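Local coordinates for acyl-CoA synthetase (AMP-forming)/AMP-acid ligase II-like protein (Dyadobacter fermentans, PDB 4GS5) that probably activates carboxylic acids, perhaps medium-chain fatty acids, with ATP to form acyl adenylates and then joins them to coenzyme A, at residues N21-Q26 against C84-Y89; D29-W34 against R98-D103; F41-S46 against I55-A60; A63-M68 against G222-G227. All blocks are in the same frame, centred on the assembly; numbering follows the deposited sequence.

In the fold
From the N terminus, helix 22-36 supplies the first half of two contacts. Interaction 1 closes when the chain returns at 84-89, after strand 80-83; interaction 2 closes farther along, at 98-103 on helix 90-102, and crosses interaction 1. Nested inside both loops is interaction 3, the hairpin of strands 40-46 and 52-58, which touches interaction 2 where W34 and F30 meet F41 and where W34 O lies by R59 NH1. Helix 59-72 follows directly. Its 63-68 turns wait until 222-227 for their partner, so interaction 4 crosses interactions 1 and 2 but follows interaction 3 in series, tying this helical layer to the later antiparallel strands.

Interaction 1: residues N21-Q26 against C84-Y89; sequences NPYFAQ and CLNVGY
An Asx turn inside a type I beta turn, N86 to Y89, meets the first turn of helix 22-36, and the Y23 ring is the bridge between them. With CG anti to its own backbone N (chi1 176°), the ring runs out from the helix and lies across V87 at about a right angle. V87 CG2 sits over one ring face, 3.8 Å from the Y23 ring centroid, a CH-pi contact. At the tip, V87 N donates to Y23 OH at 3.0 Å in a nearly straight bond (163°), so the same residue grips the ring by its face and by its hydroxyl. N86 comes in at the edge instead: its OD1 lies near the ring plane, 3.7 Å from Y23 CE1, with the amide turned steeply to the ring, 71° between the planes. That OD1 also accepts from G88 N, which fixes the amide's rotation and sets up the turn leading into helix 90-102. On the helix side, N21 caps the start by accepting from Y23 N through OD1, while its ND2 bonds to E110. Q26 extends from the helix so that its NE2 lies 3.4 Å from G88 CA. Water joins the two segments twice: one molecule lies between Y23 OH and L85 O, and another donates to Q26 OE1 at 3.0 Å and to N86 OD1 at 2.9 Å.

Interaction 2: residues D29-W34 against R98-D103; sequences DFMEKW and RGMELD. With EDO (1,2-ethanediol), chain U.
W34 holds CG anti to its backbone N (chi1 -179°), which sends the indole from helix 22-36 toward helix 90-102, and selenomethionine M100 bends at its last torsion (chi3 -65°) so that its methyl curls back to meet it. The fit is close: M100 CE lies 3.3 Å from W34 CG and about as near to W34 CB, while M100 SE stands 4.4 Å from the centroid of the indole's five-membered ring, oblique to it, a Met-aromatic contact. On its other flanks M100 meets F30 and M31, with F30 CE2 3.8 Å from M100 CE and M31 CB 3.8 Å from M100 SE. M100 thus fills the gap between two helices: the axes of segments 29-34 and 98-102 approach to 11.3 Å and cross at -36°, a separation spanned mainly by side chains. E101 bends at chi2 and approaches the indole edge; W34 NE1 donates to E101 OE2 in a weak bond of 3.4 Å, and a water donates to the same carboxylate oxygen while weakly reaching W34 NE1 and M100 O. An alanine at W34 would probably loosen the packing around M100 CE and deprive E101 of its indole N-H partner. Beyond the pair, the indole also meets the F41 ring and makes a cation-pi contact with R59. Farther out, K33 NZ donates to O1 of a bound ethanediol at 2.9 Å.

Interaction 3: residues F41-S46 against I55-A60; sequences FVLHTS and ITVTRA. With EDO (1,2-ethanediol), chain U.
Four backbone bonds make the tight part. F41 N to V57 O and V57 N to F41 O are both 2.8 Å; L43 N to I55 O and I55 N to L43 O are both 2.9 Å, the last coming from above the carbonyl plane. The face carrying F41, L43, I55 and V57 is turned inward. There the F41 ring meets the rings of F30 and W34 and presents its edge to the start of helix 59-72, CE2 3.8 Å from R59 CA, while the R59 guanidinium bonds to W34 O and A38 O. A serine at F41 would take away the ring and would probably loosen the join between the hairpin, helix 59-72 and helix 22-36. The turn of this beta hairpin, with the end of strand 40-46, carries the Ser/Thr/Gly-rich motif that in relatives holds the ATP phosphates. The other face is looser: exposed V42 and T56, a non-hydrogen-bonded pair, touch through their CG2 methyls at 3.9 Å. Beside it, V42 N donates to ethanediol O1 at 2.9 Å.

Interaction 4: residues A63-M68 against G222-G227; sequences AASAAM and GAVTNG. With EDO (1,2-ethanediol), chain X.
V224 CG1 is the centre of this contact. Standing anti to the carbonyl carbon (chi1 -68°), it presses on the backbone of helix 59-72, 3.5 Å from S65 N, with S65 CB at 3.7 Å. Selenomethionine M68, one turn on, comes at the same methyl tip to tip: its chain is bent at the end (chi3 -49°), and this brings M68 CE to 3.8 Å from V224 CG1. A64 completes the grip, its methyl reaching both V224 CG1 and its neighbour, with A64 CB and A223 CB 3.6 Å apart. Small residues on this side of the helix let the loop come close, and A64 and V224 have their CA atoms only 5.8 Å apart. The side chains meet across the segments through carbon alone. Around this first shell, V224 O accepts from the Q61 side chain, one turn earlier in the same helix, which pins the loop's backbone as well as its methyls. The loop is also braced from within: G222 O accepts from both T225 N and G227 N, at 2.9 Å each, holding the turn that presents A223 and V224. I208 packs on V224 and M68 alike, and L205 touches M68. The turn itself is a short 3-10 segment in the connection between antiparallel strands 217-221 and 230-238, which probably belong to the beta-rich subdomain of the large N-terminal domain in AMP-forming ligases, here seated on helix 59-72.

Interaction 1: residues N21-Q26 against C84-Y89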
loop_
_atom_site.group_PDB
_atom_site.type_symbol
_atom_site.label_atom_id
_atom_site.label_comp_id
_atom_site.label_asym_id
_atom_site.label_seq_id
_atom_site.Cartn_x
_atom_site.Cartn_y
_atom_site.Cartn_z
ATOM N N ASN A 21 -8.990 -29.876 -13.298
ATOM C CA ASN A 21 -8.493 -29.255 -12.076
ATOM C C ASN A 21 -9.457 -28.148 -11.659
ATOM O O ASN A 21 -9.738 -27.237 -12.445
ATOM C CB ASN A 21 -7.085 -28.695 -12.282
ATOM C CG ASN A 21 -6.444 -28.236 -10.988
ATOM O OD1 ASN A 21 -7.068 -27.551 -10.176
ATOM N ND2 ASN A 21 -5.189 -28.618 -10.787
ATOM N N PRO A 22 -9.982 -28.233 -10.426
ATOM C CA PRO A 22 -10.988 -27.272 -9.955
ATOM C C PRO A 22 -10.431 -25.854 -9.887
ATOM O O PRO A 22 -11.136 -24.892 -10.194
ATOM C CB PRO A 22 -11.313 -27.771 -8.544
ATOM C CG PRO A 22 -10.099 -28.546 -8.134
ATOM C CD PRO A 22 -9.631 -29.216 -9.387
ATOM N N TYR A 23 -9.176 -25.723 -9.483
ATOM C CA TYR A 23 -8.581 -24.397 -9.362
ATOM C C TYR A 23 -8.623 -23.676 -10.719
ATOM O O TYR A 23 -9.121 -22.552 -10.821
ATOM C CB TYR A 23 -7.156 -24.487 -8.812
ATOM C CG TYR A 23 -6.465 -23.139 -8.772
ATOM C CD1 TYR A 23 -6.723 -22.234 -7.753
ATOM C CD2 TYR A 23 -5.564 -22.773 -9.764
ATOM C CE1 TYR A 23 -6.098 -21.009 -7.722
ATOM C CE2 TYR A 23 -4.938 -21.545 -9.748
ATOM C CZ TYR A 23 -5.207 -20.667 -8.725
ATOM O OH TYR A 23 -4.592 -19.445 -8.704
ATOM N N PHE A 24 -8.147 -24.355 -11.759
ATOM C CA PHE A 24 -8.109 -23.798 -13.106
ATOM C C PHE A 24 -9.494 -23.569 -13.703
ATOM O O PHE A 24 -9.678 -22.705 -14.567
ATOM C CB PHE A 24 -7.298 -24.705 -14.027
ATOM C CG PHE A 24 -5.834 -24.707 -13.732
ATOM C CD1 PHE A 24 -5.204 -23.557 -13.279
ATOM C CD2 PHE A 24 -5.079 -25.855 -13.912
ATOM C CE1 PHE A 24 -3.849 -23.553 -13.006
ATOM C CE2 PHE A 24 -3.726 -25.860 -13.640
ATOM C CZ PHE A 24 -3.107 -24.705 -13.187
ATOM N N ALA A 25 -10.466 -24.344 -13.240
ATOM C CA ALA A 25 -11.829 -24.221 -13.729
ATOM C C ALA A 25 -12.464 -22.926 -13.226
ATOM O O ALA A 25 -13.372 -22.386 -13.865
ATOM C CB ALA A 25 -12.663 -25.438 -13.318
ATOM N N GLN A 26 -11.983 -22.431 -12.086
ATOM C CA GLN A 26 -12.390 -21.117 -11.606
ATOM C C GLN A 26 -12.061 -20.083 -12.676
ATOM O O GLN A 26 -12.875 -19.220 -12.999
ATOM C CB GLN A 26 -11.640 -20.739 -10.329
ATOM C CG GLN A 26 -11.865 -21.638 -9.136
ATOM C CD GLN A 26 -11.164 -21.096 -7.906
ATOM O OE1 GLN A 26 -9.972 -21.331 -7.704
ATOM N NE2 GLN A 26 -11.895 -20.336 -7.096
ATOM N N CYS A 84 0.205 -16.023 -11.387
ATOM C CA CYS A 84 0.600 -16.776 -10.192
ATOM C C CYS A 84 -0.048 -16.213 -8.938
ATOM O O CYS A 84 0.344 -16.553 -7.824
ATOM C CB CYS A 84 2.121 -16.770 -10.018
ATOM S SG CYS A 84 2.861 -15.086 -9.954
ATOM N N LEU A 85 -1.031 -15.340 -9.131
ATOM C CA LEU A 85 -1.864 -14.862 -8.046
ATOM C C LEU A 85 -3.139 -15.694 -8.018
ATOM O O LEU A 85 -3.613 -16.156 -9.057
ATOM C CB LEU A 85 -2.186 -13.393 -8.264
ATOM C CG LEU A 85 -0.933 -12.523 -8.191
ATOM C CD1 LEU A 85 -1.205 -11.139 -8.722
ATOM C CD2 LEU A 85 -0.454 -12.496 -6.752
ATOM N N ASN A 86 -3.679 -15.888 -6.824
ATOM C CA ASN A 86 -4.818 -16.767 -6.611
ATOM C C ASN A 86 -6.022 -16.287 -7.411
ATOM O O ASN A 86 -6.543 -15.202 -7.152
ATOM C CB ASN A 86 -5.147 -16.831 -5.114
ATOM C CG ASN A 86 -6.003 -18.026 -4.754
ATOM O OD1 ASN A 86 -6.997 -18.307 -5.417
ATOM N ND2 ASN A 86 -5.612 -18.747 -3.701
ATOM N N VAL A 87 -6.447 -17.074 -8.401
ATOM C CA VAL A 87 -7.569 -16.672 -9.247
ATOM C C VAL A 87 -8.893 -16.910 -8.535
ATOM O O VAL A 87 -9.957 -16.617 -9.071
ATOM C CB VAL A 87 -7.584 -17.405 -10.608
ATOM C CG1 VAL A 87 -6.453 -16.910 -11.496
ATOM C CG2 VAL A 87 -7.532 -18.923 -10.405
ATOM N N GLY A 88 -8.830 -17.461 -7.329
ATOM C CA GLY A 88 -10.016 -17.534 -6.498
ATOM C C GLY A 88 -10.334 -16.139 -5.978
ATOM O O GLY A 88 -11.415 -15.907 -5.437
ATOM N N TYR A 89 -9.388 -15.211 -6.142
ATOM C CA TYR A 89 -9.545 -13.846 -5.626
ATOM C C TYR A 89 -9.301 -12.779 -6.690
ATOM O O TYR A 89 -8.754 -13.063 -7.755
ATOM C CB TYR A 89 -8.649 -13.610 -4.396
ATOM C CG TYR A 89 -9.048 -14.485 -3.228
ATOM C CD1 TYR A 89 -9.736 -13.961 -2.140
ATOM C CD2 TYR A 89 -8.769 -15.848 -3.231
ATOM C CE1 TYR A 89 -10.120 -14.770 -1.078
ATOM C CE2 TYR A 89 -9.152 -16.663 -2.178
ATOM C CZ TYR A 89 -9.825 -16.120 -1.106
ATOM O OH TYR A 89 -10.198 -16.932 -0.059
HETATM O O HOH W 1 -2.958 -18.636 -10.552
HETATM O O HOH W 2 -8.601 -20.732 -5.109
#

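Interaction 2: residues D29-W34 against R98-D103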
loop_
_atom_site.group_PDB
_atom_site.type_symbol
_atom_site.label_atom_id
_atom_site.label_comp_id
_atom_site.label_asym_id
_atom_site.label_seq_id
_atom_site.Cartn_x
_atom_site.Cartn_y
_atom_site.Cartn_z
ATOM N N ASP A 29 -14.245 -20.562 -15.878
ATOM C CA ASP A 29 -15.600 -20.075 -15.608
ATOM C C ASP A 29 -15.710 -18.555 -15.650
ATOM O O ASP A 29 -16.625 -17.991 -16.265
ATOM C CB ASP A 29 -16.114 -20.598 -14.261
ATOM C CG ASP A 29 -16.401 -22.090 -14.288
ATOM O OD1 ASP A 29 -16.368 -22.672 -15.393
ATOM O OD2 ASP A 29 -16.666 -22.675 -13.211
ATOM N N PHE A 30 -14.775 -17.884 -14.986
ATOM C CA PHE A 30 -14.758 -16.444 -15.044
ATOM C C PHE A 30 -14.606 -15.973 -16.483
ATOM O O PHE A 30 -15.354 -15.109 -16.941
ATOM C CB PHE A 30 -13.631 -15.849 -14.192
ATOM C CG PHE A 30 -13.494 -14.373 -14.362
ATOM C CD1 PHE A 30 -14.275 -13.505 -13.623
ATOM C CD2 PHE A 30 -12.606 -13.849 -15.285
ATOM C CE1 PHE A 30 -14.159 -12.135 -13.786
ATOM C CE2 PHE A 30 -12.495 -12.495 -15.466
ATOM C CZ PHE A 30 -13.268 -11.632 -14.712
HETATM N N MSE A 31 -13.640 -16.538 -17.201
HETATM C CA MSE A 31 -13.407 -16.113 -18.580
HETATM C C MSE A 31 -14.626 -16.325 -19.475
HETATM O O MSE A 31 -15.005 -15.437 -20.252
HETATM C CB MSE A 31 -12.181 -16.810 -19.157
HETATM C CG MSE A 31 -10.909 -16.374 -18.469
HETATM SE SE MSE A 31 -9.402 -17.463 -18.974
HETATM C CE MSE A 31 -9.005 -16.628 -20.693
ATOM N N GLU A 32 -15.242 -17.500 -19.358
ATOM C CA GLU A 32 -16.446 -17.777 -20.121
ATOM C C GLU A 32 -17.473 -16.687 -19.833
ATOM O O GLU A 32 -18.093 -16.157 -20.751
ATOM C CB GLU A 32 -16.990 -19.159 -19.775
ATOM C CG GLU A 32 -16.184 -20.295 -20.399
ATOM C CD GLU A 32 -16.520 -20.527 -21.875
ATOM O OE1 GLU A 32 -17.557 -21.181 -22.152
ATOM O OE2 GLU A 32 -15.750 -20.063 -22.751
ATOM N N LYS A 33 -17.629 -16.325 -18.561
ATOM C CA LYS A 33 -18.595 -15.288 -18.203
ATOM C C LYS A 33 -18.209 -13.913 -18.772
ATOM O O LYS A 33 -19.065 -13.183 -19.289
ATOM C CB LYS A 33 -18.812 -15.211 -16.683
ATOM C CG LYS A 33 -19.957 -14.276 -16.306
ATOM C CD LYS A 33 -20.176 -14.144 -14.802
ATOM C CE LYS A 33 -21.300 -13.136 -14.536
ATOM N NZ LYS A 33 -21.502 -12.812 -13.095
ATOM N N TRP A 34 -16.927 -13.562 -18.684
ATOM C CA TRP A 34 -16.469 -12.298 -19.250
ATOM C C TRP A 34 -16.816 -12.204 -20.739
ATOM O O TRP A 34 -17.448 -11.239 -21.183
ATOM C CB TRP A 34 -14.963 -12.111 -19.055
ATOM C CG TRP A 34 -14.472 -10.803 -19.604
ATOM C CD1 TRP A 34 -13.964 -10.572 -20.846
ATOM C CD2 TRP A 34 -14.458 -9.545 -18.925
ATOM N NE1 TRP A 34 -13.634 -9.249 -20.986
ATOM C CE2 TRP A 34 -13.927 -8.596 -19.821
ATOM C CE3 TRP A 34 -14.844 -9.130 -17.646
ATOM C CZ2 TRP A 34 -13.765 -7.252 -19.474
ATOM C CZ3 TRP A 34 -14.685 -7.796 -17.305
ATOM C CH2 TRP A 34 -14.144 -6.874 -18.212
ATOM N N ARG A 98 -7.118 -8.474 -17.858
ATOM C CA ARG A 98 -6.069 -7.846 -18.672
ATOM C C ARG A 98 -5.747 -8.732 -19.870
ATOM O O ARG A 98 -5.696 -8.268 -21.006
ATOM C CB ARG A 98 -4.801 -7.609 -17.844
ATOM C CG ARG A 98 -4.954 -6.540 -16.774
ATOM C CD ARG A 98 -3.858 -6.663 -15.712
ATOM N NE ARG A 98 -4.083 -5.752 -14.593
ATOM C CZ ARG A 98 -3.608 -5.940 -13.367
ATOM N NH1 ARG A 98 -2.875 -7.010 -13.089
ATOM N NH2 ARG A 98 -3.864 -5.061 -12.417
ATOM N N GLY A 99 -5.544 -10.016 -19.605
ATOM C CA GLY A 99 -5.283 -10.981 -20.659
ATOM C C GLY A 99 -6.309 -10.978 -21.779
ATOM O O GLY A 99 -5.951 -11.061 -22.955
HETATM N N MSE A 100 -7.591 -10.896 -21.430
HETATM C CA MSE A 100 -8.631 -10.949 -22.450
HETATM C C MSE A 100 -8.843 -9.601 -23.128
HETATM O O MSE A 100 -9.159 -9.534 -24.315
HETATM C CB MSE A 100 -9.945 -11.454 -21.865
HETATM C CG MSE A 100 -9.962 -12.936 -21.581
HETATM SE SE MSE A 100 -11.670 -13.390 -20.815
HETATM C CE MSE A 100 -11.558 -12.390 -19.149
ATOM N N GLU A 101 -8.682 -8.525 -22.368
ATOM C CA GLU A 101 -8.843 -7.196 -22.937
ATOM C C GLU A 101 -7.672 -6.802 -23.829
ATOM O O GLU A 101 -7.854 -6.090 -24.811
ATOM C CB GLU A 101 -9.044 -6.165 -21.831
ATOM C CG GLU A 101 -10.415 -6.245 -21.203
ATOM C CD GLU A 101 -11.502 -5.892 -22.200
ATOM O OE1 GLU A 101 -11.707 -4.680 -22.438
ATOM O OE2 GLU A 101 -12.131 -6.821 -22.756
ATOM N N LEU A 102 -6.483 -7.295 -23.499
ATOM C CA LEU A 102 -5.241 -6.828 -24.123
ATOM C C LEU A 102 -4.628 -7.885 -25.046
ATOM O O LEU A 102 -3.566 -7.670 -25.622
ATOM C CB LEU A 102 -4.238 -6.409 -23.034
ATOM C CG LEU A 102 -4.740 -5.304 -22.084
ATOM C CD1 LEU A 102 -3.767 -5.002 -20.930
ATOM C CD2 LEU A 102 -5.042 -4.027 -22.851
ATOM N N ASP A 103 -5.308 -9.025 -25.177
ATOM C CA ASP A 103 -4.856 -10.127 -26.038
ATOM C C ASP A 103 -3.503 -10.679 -25.584
ATOM O O ASP A 103 -2.538 -10.722 -26.358
ATOM C CB ASP A 103 -4.755 -9.695 -27.508
ATOM C CG ASP A 103 -6.087 -9.281 -28.099
ATOM O OD1 ASP A 103 -7.144 -9.739 -27.613
ATOM O OD2 ASP A 103 -6.066 -8.500 -29.077
HETATM C C1 EDO U . -18.440 -13.696 -11.564
HETATM O O1 EDO U . -19.703 -13.371 -10.952
HETATM C C2 EDO U . -18.010 -15.089 -11.126
HETATM O O2 EDO U . -17.215 -15.706 -12.130
HETATM O O HOH W 3 -12.487 -9.002 -24.180
#

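Interaction 3: residues F41-S46 against I55-A60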
loop_
_atom_site.group_PDB
_atom_site.type_symbol
_atom_site.label_atom_id
_atom_site.label_comp_id
_atom_site.label_asym_id
_atom_site.label_seq_id
_atom_site.Cartn_x
_atom_site.Cartn_y
_atom_site.Cartn_z
ATOM N N PHE A 41 -19.986 -8.591 -12.004
ATOM C CA PHE A 41 -19.310 -9.780 -11.511
ATOM C C PHE A 41 -19.220 -9.751 -9.999
ATOM O O PHE A 41 -18.927 -8.717 -9.400
ATOM C CB PHE A 41 -17.897 -9.892 -12.100
ATOM C CG PHE A 41 -17.872 -9.867 -13.598
ATOM C CD1 PHE A 41 -17.830 -11.046 -14.325
ATOM C CD2 PHE A 41 -17.914 -8.663 -14.284
ATOM C CE1 PHE A 41 -17.828 -11.026 -15.711
ATOM C CE2 PHE A 41 -17.918 -8.638 -15.670
ATOM C CZ PHE A 41 -17.876 -9.822 -16.384
ATOM N N VAL A 42 -19.480 -10.903 -9.398
ATOM C CA VAL A 42 -19.270 -11.110 -7.976
ATOM C C VAL A 42 -17.950 -11.848 -7.791
ATOM O O VAL A 42 -17.871 -13.049 -8.057
ATOM C CB VAL A 42 -20.415 -11.954 -7.350
ATOM C CG1 VAL A 42 -20.171 -12.140 -5.868
ATOM C CG2 VAL A 42 -21.764 -11.283 -7.589
ATOM N N LEU A 43 -16.915 -11.125 -7.364
ATOM C CA LEU A 43 -15.624 -11.734 -7.073
ATOM C C LEU A 43 -15.396 -11.778 -5.546
ATOM O O LEU A 43 -16.300 -11.464 -4.767
ATOM C CB LEU A 43 -14.503 -10.974 -7.775
ATOM C CG LEU A 43 -14.825 -10.539 -9.209
ATOM C CD1 LEU A 43 -13.571 -10.042 -9.923
ATOM C CD2 LEU A 43 -15.492 -11.666 -9.999
ATOM N N HIS A 44 -14.202 -12.175 -5.117
ATOM C CA HIS A 44 -13.926 -12.344 -3.685
ATOM C C HIS A 44 -12.685 -11.596 -3.227
ATOM O O HIS A 44 -11.733 -11.428 -3.984
ATOM C CB HIS A 44 -13.743 -13.823 -3.333
ATOM C CG HIS A 44 -15.002 -14.627 -3.402
ATOM N ND1 HIS A 44 -15.313 -15.429 -4.479
ATOM C CD2 HIS A 44 -16.023 -14.762 -2.525
ATOM C CE1 HIS A 44 -16.472 -16.021 -4.262
ATOM N NE2 HIS A 44 -16.926 -15.633 -3.082
ATOM N N THR A 45 -12.694 -11.163 -1.971
ATOM C CA THR A 45 -11.523 -10.543 -1.357
ATOM C C THR A 45 -11.479 -10.992 0.114
ATOM O O THR A 45 -12.385 -11.680 0.574
ATOM C CB THR A 45 -11.558 -8.988 -1.482
ATOM O OG1 THR A 45 -10.318 -8.427 -1.035
ATOM C CG2 THR A 45 -12.695 -8.396 -0.672
ATOM N N SER A 46 -10.426 -10.636 0.841
ATOM C CA SER A 46 -10.357 -10.958 2.268
ATOM C C SER A 46 -11.048 -9.866 3.092
ATOM O O SER A 46 -10.825 -8.689 2.848
ATOM C CB SER A 46 -8.899 -11.091 2.718
ATOM O OG SER A 46 -8.324 -12.303 2.257
ATOM N N ILE A 55 -17.524 -9.285 -3.375
ATOM C CA ILE A 55 -17.702 -7.890 -3.760
ATOM C C ILE A 55 -18.162 -7.870 -5.207
ATOM O O ILE A 55 -17.715 -8.677 -6.022
ATOM C CB ILE A 55 -16.411 -7.072 -3.627
ATOM C CG1 ILE A 55 -15.300 -7.715 -4.444
ATOM C CG2 ILE A 55 -15.981 -6.925 -2.151
ATOM C CD1 ILE A 55 -14.010 -6.923 -4.427
ATOM N N THR A 56 -19.071 -6.971 -5.544
ATOM C CA THR A 56 -19.505 -6.928 -6.928
ATOM C C THR A 56 -18.836 -5.775 -7.657
ATOM O O THR A 56 -18.688 -4.673 -7.114
ATOM C CB THR A 56 -21.056 -6.920 -7.091
ATOM O OG1 THR A 56 -21.552 -5.575 -7.129
ATOM C CG2 THR A 56 -21.715 -7.690 -5.958
ATOM N N VAL A 57 -18.385 -6.050 -8.873
ATOM C CA VAL A 57 -17.719 -5.030 -9.677
ATOM C C VAL A 57 -18.304 -5.056 -11.069
ATOM O O VAL A 57 -18.697 -6.117 -11.560
ATOM C CB VAL A 57 -16.214 -5.280 -9.764
ATOM C CG1 VAL A 57 -15.589 -5.154 -8.381
ATOM C CG2 VAL A 57 -15.958 -6.658 -10.361
ATOM N N THR A 58 -18.388 -3.892 -11.704
ATOM C CA THR A 58 -19.026 -3.834 -13.013
ATOM C C THR A 58 -18.024 -4.238 -14.082
ATOM O O THR A 58 -16.803 -4.221 -13.849
ATOM C CB THR A 58 -19.593 -2.433 -13.331
ATOM O OG1 THR A 58 -18.525 -1.505 -13.570
ATOM C CG2 THR A 58 -20.455 -1.929 -12.184
ATOM N N ARG A 59 -18.542 -4.612 -15.245
ATOM C CA ARG A 59 -17.699 -4.882 -16.404
ATOM C C ARG A 59 -16.874 -3.642 -16.765
ATOM O O ARG A 59 -15.667 -3.727 -17.043
ATOM C CB ARG A 59 -18.560 -5.297 -17.603
ATOM C CG ARG A 59 -17.735 -5.736 -18.780
ATOM C CD ARG A 59 -18.543 -5.872 -20.063
ATOM N NE ARG A 59 -17.741 -6.577 -21.059
ATOM C CZ ARG A 59 -17.633 -7.902 -21.123
ATOM N NH1 ARG A 59 -18.309 -8.671 -20.272
ATOM N NH2 ARG A 59 -16.863 -8.459 -22.047
ATOM N N ALA A 60 -17.527 -2.485 -16.742
ATOM C CA ALA A 60 -16.881 -1.235 -17.118
ATOM C C ALA A 60 -15.663 -0.939 -16.239
ATOM O O ALA A 60 -14.622 -0.447 -16.726
ATOM C CB ALA A 60 -17.892 -0.082 -17.067
HETATM C C1 EDO U . -18.440 -13.696 -11.564
HETATM O O1 EDO U . -19.703 -13.371 -10.952
HETATM C C2 EDO U . -18.010 -15.089 -11.126
HETATM O O2 EDO U . -17.215 -15.706 -12.130
#

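Interaction 4: residues A63-M68 against G222-G227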
loop_
_atom_site.group_PDB
_atom_site.type_symbol
_atom_site.label_atom_id
_atom_site.label_comp_id
_atom_site.label_asym_id
_atom_site.label_seq_id
_atom_site.Cartn_x
_atom_site.Cartn_y
_atom_site.Cartn_z
ATOM N N ALA A 63 -12.787 -3.368 -17.155
ATOM C CA ALA A 63 -12.239 -3.010 -18.457
ATOM C C ALA A 63 -11.366 -1.749 -18.373
ATOM O O ALA A 63 -10.327 -1.660 -19.021
ATOM C CB ALA A 63 -13.365 -2.822 -19.491
ATOM N N ALA A 64 -11.813 -0.774 -17.593
ATOM C CA ALA A 64 -11.078 0.468 -17.417
ATOM C C ALA A 64 -9.744 0.187 -16.741
ATOM O O ALA A 64 -8.711 0.703 -17.150
ATOM C CB ALA A 64 -11.887 1.455 -16.596
ATOM N N SER A 65 -9.778 -0.666 -15.724
ATOM C CA SER A 65 -8.592 -1.022 -14.954
ATOM C C SER A 65 -7.539 -1.735 -15.810
ATOM O O SER A 65 -6.362 -1.368 -15.802
ATOM C CB SER A 65 -9.006 -1.878 -13.755
ATOM O OG SER A 65 -7.902 -2.232 -12.971
ATOM N N ALA A 66 -7.975 -2.759 -16.538
ATOM C CA ALA A 66 -7.138 -3.444 -17.519
ATOM C C ALA A 66 -6.525 -2.490 -18.534
ATOM O O ALA A 66 -5.331 -2.568 -18.803
ATOM C CB ALA A 66 -7.956 -4.517 -18.262
ATOM N N ALA A 67 -7.340 -1.626 -19.139
ATOM C CA ALA A 67 -6.805 -0.652 -20.097
ATOM C C ALA A 67 -5.678 0.238 -19.534
ATOM O O ALA A 67 -4.720 0.543 -20.248
ATOM C CB ALA A 67 -7.923 0.207 -20.715
HETATM N N MSE A 68 -5.781 0.634 -18.266
HETATM C CA MSE A 68 -4.770 1.497 -17.645
HETATM C C MSE A 68 -3.445 0.780 -17.552
HETATM O O MSE A 68 -2.387 1.345 -17.832
HETATM C CB MSE A 68 -5.181 1.888 -16.229
HETATM C CG MSE A 68 -6.360 2.829 -16.149
HETATM SE SE MSE A 68 -6.561 3.414 -14.310
HETATM C CE MSE A 68 -6.487 1.686 -13.427
ATOM N N GLY A 222 -12.413 7.855 -11.037
ATOM C CA GLY A 222 -12.205 7.467 -12.425
ATOM C C GLY A 222 -13.246 6.446 -12.870
ATOM O O GLY A 222 -14.127 6.080 -12.092
ATOM N N ALA A 223 -13.155 5.988 -14.115
ATOM C CA ALA A 223 -14.001 4.892 -14.553
ATOM C C ALA A 223 -13.838 3.701 -13.605
ATOM O O ALA A 223 -14.809 2.992 -13.346
ATOM C CB ALA A 223 -13.697 4.496 -15.988
ATOM N N VAL A 224 -12.641 3.488 -13.058
ATOM C CA VAL A 224 -12.476 2.349 -12.143
ATOM C C VAL A 224 -13.293 2.467 -10.857
ATOM O O VAL A 224 -13.537 1.466 -10.186
ATOM C CB VAL A 224 -10.998 2.018 -11.798
ATOM C CG1 VAL A 224 -10.263 1.484 -13.022
ATOM C CG2 VAL A 224 -10.280 3.211 -11.167
ATOM N N THR A 225 -13.721 3.679 -10.517
ATOM C CA THR A 225 -14.594 3.882 -9.357
ATOM C C THR A 225 -16.049 4.206 -9.709
ATOM O O THR A 225 -16.814 4.660 -8.853
ATOM C CB THR A 225 -14.060 4.995 -8.423
ATOM O OG1 THR A 225 -14.092 6.264 -9.101
ATOM C CG2 THR A 225 -12.640 4.686 -7.962
ATOM N N ASN A 226 -16.436 3.969 -10.960
ATOM C CA ASN A 226 -17.762 4.349 -11.428
ATOM C C ASN A 226 -17.985 5.851 -11.264
ATOM O O ASN A 226 -19.100 6.312 -11.002
ATOM C CB ASN A 226 -18.843 3.540 -10.699
ATOM C CG ASN A 226 -18.490 2.061 -10.598
ATOM O OD1 ASN A 226 -18.167 1.420 -11.601
ATOM N ND2 ASN A 226 -18.522 1.522 -9.380
ATOM N N GLY A 227 -16.897 6.602 -11.413
ATOM C CA GLY A 227 -16.934 8.053 -11.375
ATOM C C GLY A 227 -17.161 8.646 -9.996
ATOM O O GLY A 227 -17.238 9.863 -9.849
HETATM C C1 EDO X . -6.002 4.626 -20.630
HETATM O O1 EDO X . -5.509 3.512 -21.377
HETATM C C2 EDO X . -6.674 4.095 -19.373
HETATM O O2 EDO X . -7.201 5.176 -18.589
#